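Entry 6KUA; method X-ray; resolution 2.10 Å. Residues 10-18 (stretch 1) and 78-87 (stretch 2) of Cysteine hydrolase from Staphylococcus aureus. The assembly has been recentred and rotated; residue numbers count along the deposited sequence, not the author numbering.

Stretch 1 (10-18) DYSYDFIAD
Stretch 2 (78-87) SGRELYGKVG

Stretch 1 runs from a loop into a short helix, residues 13–16; stretch 2 opens with a type I turn from Ser 78 to Glu 81, passes through extended residues and enters a helix that continues beyond Gly 87. They meet at a single beta bridge with the antiparallel bonding pattern, with Ser 12 CA 4.2 Å from Leu 82 CA. Ser 12 (phi/psi -103/160) and Leu 82 (-64/148) are both extended, so their flanking peptides can pair: Tyr 83 N donates to Tyr 11 O at 2.9 Å, and Tyr 13 N donates to Glu 81 O, also at 2.9 Å. Two longer CA-H...O contacts supplement these bonds, Leu 82 CA to Tyr 11 O at 3.5 Å and Ser 12 CA to Glu 81 O at 3.3 Å.

The first amides of a helix lack a carbonyl of the preceding helical turn, and here stretch 2 supplies acceptors. Besides the bond from Tyr 13, Asp 14 N donates to Gly 79 O at 2.9 Å, drawing the turn against the helix start. The next amide, Phe 15 N, is served within stretch 1: Ser 12, the N-cap with chi1 p (77°), accepts from it through OG in a weak 3.5 Å bond, and Ser 12 O accepts another weak bond from Phe 15 N at 3.1 Å. Ser 12 O also accepts a weak bond from Ile 16 N at 3.0 Å. Serine suits this place because its short hydroxyl can reach back to the helix amide. Further along, Ala 17 N donates to Tyr 13 O at 2.9 Å. Gly 79 fits close to Asp 14; an ideal CB there would lie 2.2 Å from Asp 14 OD2, a clash. Asp 14 OD1 and Tyr 11 OH are satisfied elsewhere in the structure.

Tyr 83, chi1 t (179°) and chi2 79°, points toward stretch 1 and has the largest covered area, 125 Å². Ile 16, m at both chi angles, lays CG2 over one face of its ring, 3.5 Å from the centroid and 12° off the normal, a CH-pi contact between a polarizable methyl and the pi cloud. Tyr 11, chi1 t (-157°) and chi2 74°, brings CE2 to 3.6 Å from Tyr 83 CD2; the two rings form an oblique pair, their planes at 79° and their centroids 5.8 Å apart. Val 86, chi1 t, points toward stretch 1 and places CG2 3.8 Å from Tyr 11 CE2. The small Ala 17 puts CB 3.9 Å from Tyr 83 CE1. Gly 84 takes positive phi (63°), which favours glycine, and Gly 87 N donates to Tyr 83 O at 3.0 Å.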

# COMPACT_ATOMS: atom_id res chain seq x y z
N ASP A 10 -8.54 -6.43 -18.46
CA ASP A 10 -9.99 -6.67 -18.57
C ASP A 10 -10.47 -6.88 -20.01
O ASP A 10 -11.53 -6.38 -20.40
CB ASP A 10 -10.78 -5.55 -17.89
CG ASP A 10 -10.87 -5.76 -16.41
OD1 ASP A 10 -11.28 -6.86 -16.00
OD2 ASP A 10 -10.51 -4.83 -15.66
N TYR A 11 -9.72 -7.65 -20.79
CA TYR A 11 -10.12 -7.91 -22.17
C TYR A 11 -11.00 -9.16 -22.26
O TYR A 11 -10.67 -10.15 -22.92
CB TYR A 11 -8.90 -8.04 -23.07
CG TYR A 11 -9.26 -7.75 -24.50
CD1 TYR A 11 -9.51 -6.46 -24.91
CD2 TYR A 11 -9.40 -8.79 -25.42
CE1 TYR A 11 -9.86 -6.18 -26.21
CE2 TYR A 11 -9.76 -8.53 -26.73
CZ TYR A 11 -9.99 -7.22 -27.12
OH TYR A 11 -10.33 -6.94 -28.41
N SER A 12 -12.13 -9.10 -21.58
CA SER A 12 -13.03 -10.24 -21.42
C SER A 12 -14.24 -10.12 -22.33
O SER A 12 -14.60 -9.03 -22.80
CB SER A 12 -13.50 -10.36 -19.97
OG SER A 12 -14.51 -9.41 -19.71
N TYR A 13 -14.89 -11.27 -22.56
CA TYR A 13 -16.11 -11.32 -23.36
C TYR A 13 -17.17 -10.35 -22.85
O TYR A 13 -17.81 -9.64 -23.64
CB TYR A 13 -16.63 -12.77 -23.37
CG TYR A 13 -17.87 -13.04 -24.21
CD1 TYR A 13 -17.76 -13.36 -25.57
CD2 TYR A 13 -19.14 -13.01 -23.65
CE1 TYR A 13 -18.89 -13.63 -26.34
CE2 TYR A 13 -20.28 -13.27 -24.41
CZ TYR A 13 -20.14 -13.58 -25.75
OH TYR A 13 -21.27 -13.84 -26.51
N ASP A 14 -17.35 -10.28 -21.53
CA ASP A 14 -18.40 -9.42 -20.96
C ASP A 14 -18.16 -7.95 -21.26
O ASP A 14 -19.12 -7.18 -21.36
CB ASP A 14 -18.51 -9.64 -19.45
CG ASP A 14 -19.57 -10.65 -19.09
OD1 ASP A 14 -20.39 -11.00 -19.97
OD2 ASP A 14 -19.58 -11.11 -17.92
N PHE A 15 -16.90 -7.53 -21.41
CA PHE A 15 -16.59 -6.13 -21.70
C PHE A 15 -16.48 -5.84 -23.18
O PHE A 15 -16.64 -4.68 -23.58
CB PHE A 15 -15.27 -5.71 -21.03
CG PHE A 15 -15.40 -5.38 -19.57
CD1 PHE A 15 -16.22 -4.34 -19.15
CD2 PHE A 15 -14.70 -6.10 -18.61
CE1 PHE A 15 -16.35 -4.04 -17.80
CE2 PHE A 15 -14.82 -5.81 -17.26
CZ PHE A 15 -15.64 -4.77 -16.86
N ILE A 16 -16.18 -6.84 -24.02
CA ILE A 16 -15.81 -6.61 -25.41
C ILE A 16 -16.92 -7.02 -26.37
O ILE A 16 -17.14 -6.35 -27.39
CB ILE A 16 -14.49 -7.34 -25.75
CG1 ILE A 16 -13.38 -6.90 -24.79
CG2 ILE A 16 -14.06 -7.05 -27.19
CD1 ILE A 16 -13.18 -5.41 -24.76
N ALA A 17 -17.63 -8.11 -26.07
CA ALA A 17 -18.56 -8.70 -27.03
C ALA A 17 -19.87 -7.93 -27.10
O ALA A 17 -20.32 -7.35 -26.11
CB ALA A 17 -18.83 -10.16 -26.66
N ASP A 18 -20.49 -7.94 -28.29
CA ASP A 18 -21.75 -7.23 -28.49
C ASP A 18 -22.84 -7.71 -27.53
O ASP A 18 -23.59 -6.90 -26.98
CB ASP A 18 -22.22 -7.39 -29.94
CG ASP A 18 -21.36 -6.61 -30.93
OD1 ASP A 18 -20.92 -5.49 -30.58
OD2 ASP A 18 -21.14 -7.11 -32.05
N SER A 78 -17.84 -18.03 -18.04
CA SER A 78 -18.47 -17.77 -19.33
C SER A 78 -18.10 -16.37 -19.84
O SER A 78 -17.33 -16.22 -20.79
CB SER A 78 -19.99 -17.92 -19.23
OG SER A 78 -20.36 -19.15 -18.61
N GLY A 79 -18.67 -15.35 -19.19
CA GLY A 79 -18.41 -13.98 -19.58
C GLY A 79 -17.06 -13.44 -19.16
O GLY A 79 -16.60 -12.45 -19.74
N ARG A 80 -16.42 -14.05 -18.16
CA ARG A 80 -15.12 -13.60 -17.69
C ARG A 80 -13.96 -14.30 -18.40
O ARG A 80 -12.81 -14.21 -17.94
CB ARG A 80 -15.01 -13.80 -16.17
CG ARG A 80 -15.35 -12.52 -15.36
CD ARG A 80 -15.65 -12.80 -13.88
NE ARG A 80 -16.96 -12.28 -13.46
CZ ARG A 80 -18.00 -13.05 -13.11
NH1 ARG A 80 -19.15 -12.49 -12.75
NH2 ARG A 80 -17.89 -14.37 -13.13
N GLU A 81 -14.23 -14.98 -19.52
CA GLU A 81 -13.17 -15.53 -20.35
C GLU A 81 -12.60 -14.44 -21.25
O GLU A 81 -13.29 -13.50 -21.65
CB GLU A 81 -13.70 -16.67 -21.21
CG GLU A 81 -14.07 -17.92 -20.43
CD GLU A 81 -14.44 -19.08 -21.34
OE1 GLU A 81 -14.94 -20.10 -20.82
OE2 GLU A 81 -14.23 -18.97 -22.57
N LEU A 82 -11.32 -14.59 -21.60
CA LEU A 82 -10.69 -13.62 -22.49
C LEU A 82 -11.36 -13.63 -23.86
O LEU A 82 -11.84 -14.65 -24.34
CB LEU A 82 -9.20 -13.91 -22.61
CG LEU A 82 -8.37 -13.67 -21.34
CD1 LEU A 82 -7.00 -14.31 -21.46
CD2 LEU A 82 -8.23 -12.19 -21.05
N TYR A 83 -11.39 -12.47 -24.49
CA TYR A 83 -12.15 -12.29 -25.72
C TYR A 83 -11.36 -12.75 -26.94
O TYR A 83 -10.19 -12.40 -27.11
CB TYR A 83 -12.54 -10.82 -25.88
CG TYR A 83 -13.31 -10.56 -27.15
CD1 TYR A 83 -14.67 -10.86 -27.22
CD2 TYR A 83 -12.69 -10.05 -28.27
CE1 TYR A 83 -15.39 -10.65 -28.37
CE2 TYR A 83 -13.40 -9.82 -29.43
CZ TYR A 83 -14.76 -10.13 -29.47
OH TYR A 83 -15.49 -9.91 -30.61
N GLY A 84 -12.02 -13.54 -27.79
CA GLY A 84 -11.65 -13.67 -29.19
C GLY A 84 -10.27 -14.25 -29.42
O GLY A 84 -9.86 -15.22 -28.77
N LYS A 85 -9.53 -13.64 -30.35
CA LYS A 85 -8.18 -14.10 -30.65
C LYS A 85 -7.24 -13.96 -29.46
O LYS A 85 -6.28 -14.73 -29.34
CB LYS A 85 -7.62 -13.34 -31.85
CG LYS A 85 -8.40 -13.55 -33.13
CD LYS A 85 -7.86 -12.66 -34.24
CE LYS A 85 -8.88 -12.49 -35.35
NZ LYS A 85 -8.47 -11.42 -36.31
N VAL A 86 -7.48 -12.98 -28.58
CA VAL A 86 -6.65 -12.87 -27.39
C VAL A 86 -6.86 -14.08 -26.49
O VAL A 86 -5.90 -14.70 -26.01
CB VAL A 86 -6.93 -11.55 -26.65
CG1 VAL A 86 -6.27 -11.56 -25.27
CG2 VAL A 86 -6.47 -10.36 -27.48
N GLY A 87 -8.11 -14.46 -26.27
CA GLY A 87 -8.40 -15.65 -25.49
C GLY A 87 -7.87 -16.92 -26.12
O GLY A 87 -7.40 -17.83 -25.43